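Local coordinates for protein metallophosphoesterase (Clostridium thermocellum, PDB 4J6O) that probably removes phosphate from RNA 2',3' ends as the manganese-binding phosphatase domain of the bacterial Pnkp-Hen1 RNA repair system, at residues P13-G18 against E32-L37; G22-L27 against G48-T53; E56-L61 against A235-E240; M81-V84 against I88-C91. One frame throughout, in Å; residues are numbered along the deposited sequence.

Interaction 1 (P13-G18 against E32-L37)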
loop_
_atom_site.group_PDB
_atom_site.type_symbol
_atom_site.label_atom_id
_atom_site.label_comp_id
_atom_site.label_asym_id
_atom_site.label_seq_id
_atom_site.Cartn_x
_atom_site.Cartn_y
_atom_site.Cartn_z
ATOM N N PRO A 13 7.936 1.015 17.111
ATOM C CA PRO A 13 7.961 0.025 16.016
ATOM C C PRO A 13 6.838 0.104 14.987
ATOM O O PRO A 13 5.761 0.594 15.328
ATOM C CB PRO A 13 7.766 -1.307 16.751
ATOM C CG PRO A 13 8.378 -1.054 18.102
ATOM C CD PRO A 13 7.992 0.370 18.432
ATOM N N PHE A 14 7.086 -0.416 13.783
ATOM C CA PHE A 14 6.065 -0.374 12.723
ATOM C C PHE A 14 5.893 -1.759 12.173
ATOM O O PHE A 14 6.829 -2.551 12.159
ATOM C CB PHE A 14 6.532 0.477 11.529
ATOM C CG PHE A 14 6.841 1.888 11.875
ATOM C CD1 PHE A 14 5.836 2.748 12.245
ATOM C CD2 PHE A 14 8.158 2.361 11.818
ATOM C CE1 PHE A 14 6.120 4.068 12.543
ATOM C CE2 PHE A 14 8.446 3.678 12.079
ATOM C CZ PHE A 14 7.448 4.537 12.479
ATOM N N ASP A 15 4.679 -2.059 11.721
ATOM C CA ASP A 15 4.441 -3.266 10.943
ATOM C C ASP A 15 3.961 -2.793 9.606
ATOM O O ASP A 15 2.958 -2.066 9.518
ATOM C CB ASP A 15 3.424 -4.138 11.657
ATOM C CG ASP A 15 3.958 -4.621 12.993
ATOM O OD1 ASP A 15 5.069 -5.165 13.018
ATOM O OD2 ASP A 15 3.267 -4.423 14.000
ATOM N N ILE A 16 4.762 -3.106 8.601
ATOM C CA ILE A 16 4.606 -2.502 7.262
ATOM C C ILE A 16 3.963 -3.533 6.346
ATOM O O ILE A 16 4.450 -4.662 6.258
ATOM C CB ILE A 16 5.977 -2.078 6.696
ATOM C CG1 ILE A 16 6.715 -1.169 7.691
ATOM C CG2 ILE A 16 5.782 -1.356 5.337
ATOM C CD1 ILE A 16 8.138 -0.906 7.306
ATOM N N ILE A 17 2.822 -3.194 5.729
ATOM C CA ILE A 17 1.988 -4.248 5.089
ATOM C C ILE A 17 1.882 -3.921 3.581
ATOM O O ILE A 17 1.619 -2.771 3.197
ATOM C CB ILE A 17 0.593 -4.296 5.718
ATOM C CG1 ILE A 17 0.725 -4.817 7.174
ATOM C CG2 ILE A 17 -0.317 -5.281 4.980
ATOM C CD1 ILE A 17 -0.530 -4.854 7.969
ATOM N N GLY A 18 2.056 -4.949 2.746
ATOM C CA GLY A 18 2.018 -4.781 1.290
ATOM C C GLY A 18 0.600 -4.757 0.733
ATOM O O GLY A 18 -0.382 -4.581 1.438
ATOM N N GLU A 32 -4.093 -9.677 13.336
ATOM C CA GLU A 32 -4.273 -10.420 14.598
ATOM C C GLU A 32 -3.013 -11.193 14.927
ATOM O O GLU A 32 -2.580 -11.263 16.089
ATOM C CB GLU A 32 -5.521 -11.296 14.534
ATOM C CG GLU A 32 -6.764 -10.430 14.546
ATOM C CD GLU A 32 -8.069 -11.157 14.350
ATOM O OE1 GLU A 32 -8.107 -12.221 13.710
ATOM O OE2 GLU A 32 -9.072 -10.631 14.830
ATOM N N LYS A 33 -2.387 -11.752 13.895
ATOM C CA LYS A 33 -1.156 -12.505 14.100
ATOM C C LYS A 33 -0.055 -11.593 14.610
ATOM O O LYS A 33 0.817 -12.018 15.361
ATOM C CB LYS A 33 -0.743 -13.130 12.769
ATOM C CG LYS A 33 0.443 -14.045 12.819
ATOM C CD LYS A 33 0.555 -14.725 11.434
ATOM C CE LYS A 33 1.731 -15.659 11.310
ATOM N NZ LYS A 33 1.564 -16.530 10.132
ATOM N N LEU A 34 -0.108 -10.330 14.219
ATOM C CA LEU A 34 0.873 -9.350 14.696
ATOM C C LEU A 34 0.563 -8.793 16.075
ATOM O O LEU A 34 1.259 -7.893 16.547
ATOM C CB LEU A 34 1.000 -8.186 13.703
ATOM C CG LEU A 34 1.545 -8.553 12.315
ATOM C CD1 LEU A 34 1.100 -7.482 11.282
ATOM C CD2 LEU A 34 3.062 -8.742 12.289
ATOM N N GLY A 35 -0.517 -9.278 16.682
ATOM C CA GLY A 35 -0.883 -8.815 17.998
ATOM C C GLY A 35 -1.856 -7.652 18.097
ATOM O O GLY A 35 -2.194 -7.211 19.209
ATOM N N TYR A 36 -2.332 -7.157 16.952
ATOM C CA TYR A 36 -3.367 -6.134 16.971
ATOM C C TYR A 36 -4.678 -6.751 17.379
ATOM O O TYR A 36 -4.925 -7.926 17.150
ATOM C CB TYR A 36 -3.519 -5.394 15.613
ATOM C CG TYR A 36 -2.259 -4.641 15.252
ATOM C CD1 TYR A 36 -1.208 -5.294 14.616
ATOM C CD2 TYR A 36 -2.111 -3.294 15.580
ATOM C CE1 TYR A 36 -0.037 -4.636 14.347
ATOM C CE2 TYR A 36 -0.953 -2.619 15.285
ATOM C CZ TYR A 36 0.075 -3.306 14.666
ATOM O OH TYR A 36 1.254 -2.637 14.406
ATOM N N LEU A 37 -5.524 -5.916 17.969
ATOM C CA LEU A 37 -6.826 -6.303 18.459
ATOM C C LEU A 37 -7.824 -5.502 17.657
ATOM O O LEU A 37 -7.755 -4.268 17.622
ATOM C CB LEU A 37 -6.922 -5.877 19.919
ATOM C CG LEU A 37 -5.781 -6.488 20.719
ATOM C CD1 LEU A 37 -5.647 -5.763 22.031
ATOM C CD2 LEU A 37 -6.069 -7.973 20.923
HETATM O O HOH W 1 3.738 -7.008 15.492
#
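The CA atoms of Asp15 and Leu34, the nearest pair across the contact, are 8.0 Å apart, and side chains bridge the gap between a central strand and the turn that ends a helix. Asp15 points from strand 14-17 toward Leu34 and Tyr36, and its OD2 accepts a hydrogen bond from Tyr36 OH at 2.7 Å. A chi1 of -64° sets Asp15 CG anti to the carbonyl carbon and carries the carboxylate to the phenol. The phenol reaches that oxygen on its anti side, 16° out of the carboxylate plane, while the carboxylate stands almost square to the ring, with the planes 87° apart. OD2 itself lies at the rim of the ring, near its plane. Helix 24-33 closes here in a Schellman motif: Gly35 takes a positive phi, and its N bonds back to Glu32 O. Leu34 and Tyr36, on either side of Gly35 in the sequence, both point toward the strand. Leu34 and Asp15 run alongside each other in opposing senses, CD1 of Leu34 packing on Asp15 CB at 4.1 Å. A water donates to Asp15 OD2 and to Leu34 O, at 3.0 and 2.8 Å respectively. OD2 also forms a salt bridge with Arg58, so phenol, water and guanidinium all converge on one oxygen of this buried side chain, which would be expected to stabilise the carboxylate form. His54 meets the Tyr36 ring edge-to-face and donates from NE2 to Leu34 O.

Interaction 2 (G22-L27 against G48-T53)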
loop_
_atom_site.group_PDB
_atom_site.type_symbol
_atom_site.label_atom_id
_atom_site.label_comp_id
_atom_site.label_asym_id
_atom_site.label_seq_id
_atom_site.Cartn_x
_atom_site.Cartn_y
_atom_site.Cartn_z
ATOM N N GLY A 22 -8.217 -5.551 -1.506
ATOM C CA GLY A 22 -9.536 -6.026 -1.108
ATOM C C GLY A 22 -9.546 -7.294 -0.280
ATOM O O GLY A 22 -10.601 -7.834 -0.026
ATOM N N CYS A 23 -8.366 -7.781 0.100
ATOM C CA CYS A 23 -8.308 -9.045 0.831
ATOM C C CYS A 23 -8.488 -8.819 2.361
ATOM O O CYS A 23 -7.545 -8.993 3.127
ATOM C CB CYS A 23 -7.010 -9.732 0.561
ATOM S SG CYS A 23 -6.948 -10.330 -1.198
ATOM N N TYR A 24 -9.670 -8.406 2.741
ATOM C CA TYR A 24 -9.947 -8.149 4.146
ATOM C C TYR A 24 -9.670 -9.351 5.062
ATOM O O TYR A 24 -9.128 -9.162 6.165
ATOM C CB TYR A 24 -11.400 -7.696 4.327
ATOM C CG TYR A 24 -11.757 -7.496 5.778
ATOM C CD1 TYR A 24 -11.445 -6.309 6.404
ATOM C CD2 TYR A 24 -12.324 -8.504 6.503
ATOM C CE1 TYR A 24 -11.754 -6.119 7.735
ATOM C CE2 TYR A 24 -12.628 -8.321 7.852
ATOM C CZ TYR A 24 -12.321 -7.122 8.445
ATOM O OH TYR A 24 -12.625 -6.918 9.789
ATOM N N ASP A 25 -10.056 -10.575 4.658
ATOM C CA ASP A 25 -9.967 -11.702 5.596
ATOM C C ASP A 25 -8.505 -11.895 5.975
ATOM O O ASP A 25 -8.167 -12.126 7.176
ATOM C CB ASP A 25 -10.538 -12.985 4.984
ATOM C CG ASP A 25 -12.036 -12.936 4.789
ATOM O OD1 ASP A 25 -12.703 -12.118 5.451
ATOM O OD2 ASP A 25 -12.544 -13.767 3.964
ATOM N N GLU A 26 -7.644 -11.764 4.968
ATOM C CA GLU A 26 -6.223 -12.022 5.163
ATOM C C GLU A 26 -5.617 -10.868 5.945
ATOM O O GLU A 26 -4.724 -11.072 6.741
ATOM C CB GLU A 26 -5.467 -12.135 3.840
ATOM C CG GLU A 26 -5.734 -13.458 3.062
ATOM C CD GLU A 26 -7.045 -13.479 2.327
ATOM O OE1 GLU A 26 -7.787 -12.476 2.267
ATOM O OE2 GLU A 26 -7.364 -14.558 1.776
ATOM N N LEU A 27 -6.072 -9.670 5.648
ATOM C CA LEU A 27 -5.644 -8.486 6.434
ATOM C C LEU A 27 -5.981 -8.647 7.922
ATOM O O LEU A 27 -5.136 -8.385 8.770
ATOM C CB LEU A 27 -6.258 -7.201 5.837
ATOM C CG LEU A 27 -5.916 -5.946 6.646
ATOM C CD1 LEU A 27 -4.403 -5.732 6.822
ATOM C CD2 LEU A 27 -6.596 -4.711 5.992
ATOM N N GLY A 48 -15.817 4.199 11.190
ATOM C CA GLY A 48 -15.990 3.959 12.608
ATOM C C GLY A 48 -16.457 2.529 12.848
ATOM O O GLY A 48 -16.812 2.155 13.975
ATOM N N LYS A 49 -16.431 1.709 11.800
ATOM C CA LYS A 49 -16.939 0.349 11.874
ATOM C C LYS A 49 -16.002 -0.496 12.737
ATOM O O LYS A 49 -16.442 -1.388 13.452
ATOM C CB LYS A 49 -17.058 -0.246 10.464
ATOM C CG LYS A 49 -17.774 -1.582 10.418
ATOM C CD LYS A 49 -18.081 -1.976 8.986
ATOM C CE LYS A 49 -18.954 -3.244 8.882
ATOM N NZ LYS A 49 -18.339 -4.392 9.595
ATOM N N TYR A 50 -14.707 -0.188 12.689
ATOM C CA TYR A 50 -13.709 -0.981 13.401
ATOM C C TYR A 50 -12.847 -0.093 14.311
ATOM O O TYR A 50 -12.716 1.098 14.079
ATOM C CB TYR A 50 -12.820 -1.731 12.419
ATOM C CG TYR A 50 -13.553 -2.623 11.453
ATOM C CD1 TYR A 50 -14.127 -3.821 11.874
ATOM C CD2 TYR A 50 -13.636 -2.277 10.104
ATOM C CE1 TYR A 50 -14.759 -4.658 10.970
ATOM C CE2 TYR A 50 -14.281 -3.089 9.204
ATOM C CZ TYR A 50 -14.843 -4.277 9.641
ATOM O OH TYR A 50 -15.474 -5.084 8.725
ATOM N N ARG A 51 -12.252 -0.691 15.340
ATOM C CA ARG A 51 -11.215 -0.011 16.115
ATOM C C ARG A 51 -10.080 -0.979 16.389
ATOM O O ARG A 51 -10.288 -2.070 16.906
ATOM C CB ARG A 51 -11.757 0.578 17.423
ATOM C CG ARG A 51 -10.852 1.663 17.975
ATOM C CD ARG A 51 -11.510 2.478 19.145
ATOM N NE ARG A 51 -10.888 3.801 19.257
ATOM C CZ ARG A 51 -9.841 4.053 20.028
ATOM N NH1 ARG A 51 -9.313 5.270 20.079
ATOM N NH2 ARG A 51 -9.343 3.083 20.779
ATOM N N VAL A 52 -8.867 -0.563 16.037
ATOM C CA VAL A 52 -7.698 -1.439 16.139
ATOM C C VAL A 52 -6.736 -0.888 17.186
ATOM O O VAL A 52 -6.461 0.322 17.171
ATOM C CB VAL A 52 -6.968 -1.527 14.778
ATOM C CG1 VAL A 52 -5.913 -2.630 14.863
ATOM C CG2 VAL A 52 -8.018 -1.832 13.710
ATOM N N THR A 53 -6.223 -1.759 18.068
ATOM C CA THR A 53 -5.228 -1.350 19.057
ATOM C C THR A 53 -4.106 -2.372 19.131
ATOM O O THR A 53 -4.215 -3.466 18.576
ATOM C CB THR A 53 -5.880 -1.163 20.442
ATOM O OG1 THR A 53 -6.519 -2.380 20.844
ATOM C CG2 THR A 53 -6.910 -0.042 20.361
#
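The first turn of helix 24-33, which follows the metal-binding residues Asp19 and His21, meets the second strand of the hairpin 37-40/50-53 through two tyrosines, Tyr24 and Tyr50. Their backbones are far apart, with CA atoms 12.3 Å from each other, and the side chains approach from the two sides of the gap. The rings are near parallel, with planes at 26°, but offset so much that little of one ring lies over the other, and their centroids are separated by 5.6 Å. Contact is therefore concentrated at the phenol ends: Tyr24 OH lies 3.3 Å from Tyr50 CE1. Tyr24 CZ is 4.0 Å from Tyr50 CZ. Tyr24 gets there with CG anti to the backbone N (chi1 177°), which carries the ring out from the helix toward the hairpin. Cys23, at the N-cap just before Tyr24, accepts at its carbonyl O from Leu27 N in the first turn. On the hairpin side, the extended Lys49 chain runs over Tyr50 and turns at its end: its CG sits 3.9 Å above the ring plane, over the centre, and its NZ donates to Tyr50 OH at 3.1 Å. The same hydroxyl hydrogen-bonds Glu75 of helix 73-86, while Leu79 of that helix touches the Tyr50 side chain.

Interaction 3 (E56-L61 against A235-E240)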
loop_
_atom_site.group_PDB
_atom_site.type_symbol
_atom_site.label_atom_id
_atom_site.label_comp_id
_atom_site.label_asym_id
_atom_site.label_seq_id
_atom_site.Cartn_x
_atom_site.Cartn_y
_atom_site.Cartn_z
ATOM N N GLU A 56 1.499 -3.308 22.763
ATOM C CA GLU A 56 2.887 -2.854 22.789
ATOM C C GLU A 56 3.069 -1.494 22.080
ATOM O O GLU A 56 4.201 -1.032 21.882
ATOM C CB GLU A 56 3.802 -3.914 22.189
ATOM C CG GLU A 56 3.703 -5.283 22.863
ATOM C CD GLU A 56 4.514 -6.346 22.115
ATOM O OE1 GLU A 56 4.924 -6.110 20.943
ATOM O OE2 GLU A 56 4.758 -7.419 22.706
ATOM N N GLY A 57 1.960 -0.869 21.692
ATOM C CA GLY A 57 2.007 0.422 21.039
ATOM C C GLY A 57 2.624 0.442 19.627
ATOM O O GLY A 57 3.154 1.470 19.164
ATOM N N ARG A 58 2.584 -0.696 18.946
ATOM C CA ARG A 58 3.090 -0.781 17.568
ATOM C C ARG A 58 2.135 -0.061 16.643
ATOM O O ARG A 58 0.966 0.103 16.971
ATOM C CB ARG A 58 3.247 -2.242 17.143
ATOM C CG ARG A 58 4.193 -3.004 18.053
ATOM C CD ARG A 58 4.500 -4.383 17.481
ATOM N NE ARG A 58 5.340 -4.320 16.273
ATOM C CZ ARG A 58 6.674 -4.392 16.236
ATOM N NH1 ARG A 58 7.274 -4.372 15.041
ATOM N NH2 ARG A 58 7.401 -4.549 17.383
ATOM N N LYS A 59 2.656 0.380 15.496
ATOM C CA LYS A 59 1.866 1.126 14.485
ATOM C C LYS A 59 2.019 0.443 13.148
ATOM O O LYS A 59 3.017 -0.161 12.904
ATOM C CB LYS A 59 2.296 2.583 14.392
ATOM C CG LYS A 59 2.034 3.350 15.719
ATOM C CD LYS A 59 2.065 4.848 15.474
ATOM C CE LYS A 59 1.807 5.555 16.824
ATOM N NZ LYS A 59 1.677 7.025 16.684
ATOM N N VAL A 60 1.000 0.555 12.316
ATOM C CA VAL A 60 0.998 -0.066 10.994
ATOM C C VAL A 60 1.302 0.989 9.932
ATOM O O VAL A 60 0.748 2.111 9.954
ATOM C CB VAL A 60 -0.377 -0.691 10.660
ATOM C CG1 VAL A 60 -0.358 -1.275 9.193
ATOM C CG2 VAL A 60 -0.752 -1.787 11.643
ATOM N N LEU A 61 2.091 0.581 8.944
ATOM C CA LEU A 61 2.313 1.423 7.759
ATOM C C LEU A 61 1.824 0.664 6.543
ATOM O O LEU A 61 2.364 -0.389 6.237
ATOM C CB LEU A 61 3.810 1.718 7.593
ATOM C CG LEU A 61 4.487 2.410 8.769
ATOM C CD1 LEU A 61 5.962 2.600 8.398
ATOM C CD2 LEU A 61 3.849 3.752 9.110
ATOM N N ALA A 235 3.725 -8.747 6.199
ATOM C CA ALA A 235 4.114 -7.568 6.991
ATOM C C ALA A 235 5.589 -7.644 7.271
ATOM O O ALA A 235 6.124 -8.741 7.500
ATOM C CB ALA A 235 3.374 -7.522 8.361
ATOM N N TYR A 236 6.241 -6.494 7.288
ATOM C CA TYR A 236 7.638 -6.383 7.658
ATOM C C TYR A 236 7.685 -5.636 8.976
ATOM O O TYR A 236 7.172 -4.501 9.094
ATOM C CB TYR A 236 8.406 -5.625 6.536
ATOM C CG TYR A 236 9.901 -5.464 6.764
ATOM C CD1 TYR A 236 10.397 -4.426 7.572
ATOM C CD2 TYR A 236 10.806 -6.273 6.117
ATOM C CE1 TYR A 236 11.782 -4.280 7.753
ATOM C CE2 TYR A 236 12.176 -6.118 6.274
ATOM C CZ TYR A 236 12.642 -5.125 7.081
ATOM O OH TYR A 236 14.000 -4.982 7.184
ATOM N N ARG A 237 8.259 -6.294 10.009
ATOM C CA ARG A 237 8.275 -5.691 11.323
ATOM C C ARG A 237 9.574 -4.910 11.451
ATOM O O ARG A 237 10.655 -5.408 11.150
ATOM C CB ARG A 237 8.202 -6.790 12.400
ATOM C CG ARG A 237 7.079 -7.717 12.130
ATOM C CD ARG A 237 6.835 -8.662 13.306
ATOM N NE ARG A 237 6.255 -8.013 14.465
ATOM C CZ ARG A 237 6.816 -8.053 15.693
ATOM N NH1 ARG A 237 7.989 -8.655 15.919
ATOM N NH2 ARG A 237 6.216 -7.472 16.714
ATOM N N TYR A 238 9.429 -3.644 11.786
ATOM C CA TYR A 238 10.536 -2.713 11.946
ATOM C C TYR A 238 10.568 -2.188 13.380
ATOM O O TYR A 238 9.548 -1.748 13.880
ATOM C CB TYR A 238 10.299 -1.535 10.997
ATOM C CG TYR A 238 11.406 -0.505 11.041
ATOM C CD1 TYR A 238 11.371 0.501 11.974
ATOM C CD2 TYR A 238 12.490 -0.564 10.159
ATOM C CE1 TYR A 238 12.399 1.445 12.035
ATOM C CE2 TYR A 238 13.510 0.385 10.198
ATOM C CZ TYR A 238 13.460 1.371 11.167
ATOM O OH TYR A 238 14.464 2.327 11.244
ATOM N N PRO A 239 11.760 -2.154 14.023
ATOM C CA PRO A 239 13.101 -2.393 13.485
ATOM C C PRO A 239 13.584 -3.815 13.583
ATOM O O PRO A 239 14.769 -4.025 13.253
ATOM C CB PRO A 239 13.986 -1.499 14.360
ATOM C CG PRO A 239 13.293 -1.584 15.684
ATOM C CD PRO A 239 11.811 -1.554 15.366
ATOM N N GLU A 240 12.717 -4.758 13.954
ATOM C CA GLU A 240 13.108 -6.157 14.031
ATOM C C GLU A 240 13.572 -6.764 12.719
ATOM O O GLU A 240 14.296 -7.762 12.711
ATOM C CB GLU A 240 11.969 -6.988 14.632
ATOM C CG GLU A 240 11.567 -6.551 16.014
ATOM C CD GLU A 240 10.538 -5.456 16.045
ATOM O OE1 GLU A 240 10.230 -4.868 14.973
ATOM O OE2 GLU A 240 10.038 -5.143 17.147
HETATM O O HOH W 2 6.343 -7.845 19.586
#
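One face of the Arg58 guanidinium is covered by Arg237, whose NH2 sits 3.0 Å above its plane, over the centre; at the edge, Glu240 takes both terminal nitrogens. Arg58 NH1 lies over one face of the Arg237 guanidinium, offset toward its rim. The two guanidinium groups stack with centres 3.7 Å apart and planes at 29°, although their side chains cross at about a right angle. Glu240 is gripped end-on: Arg58 NH1 donates to OE1 at 3.0 Å and Arg58 NH2 to OE2 at 2.7 Å. Both acceptors lie near the guanidinium plane, but the carboxylate is twisted 43° from it. OE2 is met on its syn side but well out of the carboxylate plane, OE1 from above that plane. The bend at chi2 (87°) turns the end of Glu240 back to Arg58. Stacking like charges this closely is probably made tolerable by surrounding acids: Asp15 forms a salt bridge with Arg58 NE and Glu242 with Arg237 NH1. A water donates to Glu56 OE1 and accepts from Arg237 NH2. The pair exemplifies arginine-arginine stacking within a salt-bridge network, here reaching across strand 14-17, between strands 59-62 and 232-238 of the central sheet.

Interaction 4 (M81-V84 against I88-C91)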
loop_
_atom_site.group_PDB
_atom_site.type_symbol
_atom_site.label_atom_id
_atom_site.label_comp_id
_atom_site.label_asym_id
_atom_site.label_seq_id
_atom_site.Cartn_x
_atom_site.Cartn_y
_atom_site.Cartn_z
ATOM N N MET A 81 -9.029 3.229 6.915
ATOM C CA MET A 81 -9.373 4.616 7.234
ATOM C C MET A 81 -9.542 4.892 8.739
ATOM O O MET A 81 -9.075 5.916 9.259
ATOM C CB MET A 81 -10.630 5.006 6.476
ATOM C CG MET A 81 -10.309 5.127 5.023
ATOM S SD MET A 81 -11.678 5.849 4.176
ATOM C CE MET A 81 -12.570 4.407 3.984
ATOM N N GLY A 82 -10.185 3.956 9.437
ATOM C CA GLY A 82 -10.278 4.035 10.884
ATOM C C GLY A 82 -8.934 3.986 11.608
ATOM O O GLY A 82 -8.753 4.593 12.658
ATOM N N MET A 83 -7.996 3.213 11.072
ATOM C CA MET A 83 -6.690 3.081 11.669
ATOM C C MET A 83 -5.904 4.341 11.510
ATOM O O MET A 83 -5.183 4.744 12.416
ATOM C CB MET A 83 -5.955 1.875 11.048
ATOM C CG MET A 83 -6.613 0.570 11.470
ATOM S SD MET A 83 -5.812 -0.891 10.759
ATOM C CE MET A 83 -4.317 -0.875 11.595
ATOM N N VAL A 84 -6.023 4.953 10.342
ATOM C CA VAL A 84 -5.287 6.181 10.094
ATOM C C VAL A 84 -5.906 7.223 11.015
ATOM O O VAL A 84 -5.205 8.012 11.621
ATOM C CB VAL A 84 -5.373 6.591 8.620
ATOM C CG1 VAL A 84 -4.807 7.979 8.398
ATOM C CG2 VAL A 84 -4.581 5.580 7.750
ATOM N N ILE A 88 -3.189 4.782 14.628
ATOM C CA ILE A 88 -2.392 3.587 14.797
ATOM C C ILE A 88 -1.771 3.197 13.453
ATOM O O ILE A 88 -0.892 2.361 13.396
ATOM C CB ILE A 88 -3.199 2.424 15.387
ATOM C CG1 ILE A 88 -2.291 1.312 15.893
ATOM C CG2 ILE A 88 -4.314 1.928 14.413
ATOM C CD1 ILE A 88 -3.020 0.352 16.848
ATOM N N ALA A 89 -2.198 3.878 12.412
ATOM C CA ALA A 89 -1.596 3.625 11.090
ATOM C C ALA A 89 -1.296 4.880 10.264
ATOM O O ALA A 89 -1.883 5.959 10.457
ATOM C CB ALA A 89 -2.502 2.693 10.273
ATOM N N LEU A 90 -0.364 4.706 9.325
ATOM C CA LEU A 90 -0.244 5.629 8.216
ATOM C C LEU A 90 -0.382 4.827 6.905
ATOM O O LEU A 90 -0.241 3.616 6.888
ATOM C CB LEU A 90 1.114 6.332 8.179
ATOM C CG LEU A 90 1.549 7.192 9.389
ATOM C CD1 LEU A 90 2.985 7.629 9.232
ATOM C CD2 LEU A 90 0.636 8.370 9.545
ATOM N N CYS A 91 -0.708 5.535 5.837
ATOM C CA CYS A 91 -0.887 4.879 4.539
ATOM C C CYS A 91 -0.269 5.756 3.462
ATOM O O CYS A 91 -0.386 7.021 3.490
ATOM C CB CYS A 91 -2.388 4.723 4.269
ATOM S SG CYS A 91 -2.815 3.689 2.810
HETATM O O HOH W 3 -2.451 8.375 11.322
#
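Met83 and Ile88 cross obliquely, and their meeting is made mainly by the root of the methionine: its CB lies 3.7 Å from Ile88 CG2, with CG and CE also close to that methyl. The bend at chi3 (69°) brings the Met83 methyl back to the same branch. Ile88 can offer CG2 because its chi1 of -165° sends CG1 anti to the backbone N and leaves CG2 turned to the helix. Ala89 points toward the helix and sets its CB 3.6 Å from Met83 CB, small enough for the backbones to draw near. Val84, one residue on, uses CG2, which rests on Cys91 CB at 4.2 Å and lies near Ala89 O. Main-chain bonds accompany this packing. Met83 O accepts from Ile88 N at 3.0 Å, nearly head-on to the carbonyl, and from Ala89 N at 3.1 Å, which comes from above the carbonyl plane. Val84 CA adds a straight CA-H...O contact to Ala89 O, and a water donates to both Val84 O and Ala89 O. Met83, Ala89 and Cys91 also touch Phe62 of strand 59-62; the contact makes the tight helix-to-strand return of the beta-alpha-beta unit 59-62, 73-86 and 89-91.

Overall arrangement
From the N terminus, strand 14-17 leads into helix 24-33, and interaction 1 closes that loop by bringing the helix end back to the strand. Interaction 2 opens inside this loop and closes beyond it, on strand 50-53, so the two cross; Leu37 N and Thr53 O, probably hydrogen-bonded, join them in the hairpin. Interaction 3 starts next and closes only at residues 235-240, after a span of 173 residues. Interaction 4 is nested within it as a short return from helix 73-86 to strand 89-91. Strands 89-91, 59-62, 14-17 and 232-238 are successive neighbours in one sheet, linking interactions 1, 3 and 4, while Ile88 packs against both Tyr36 and the hairpin.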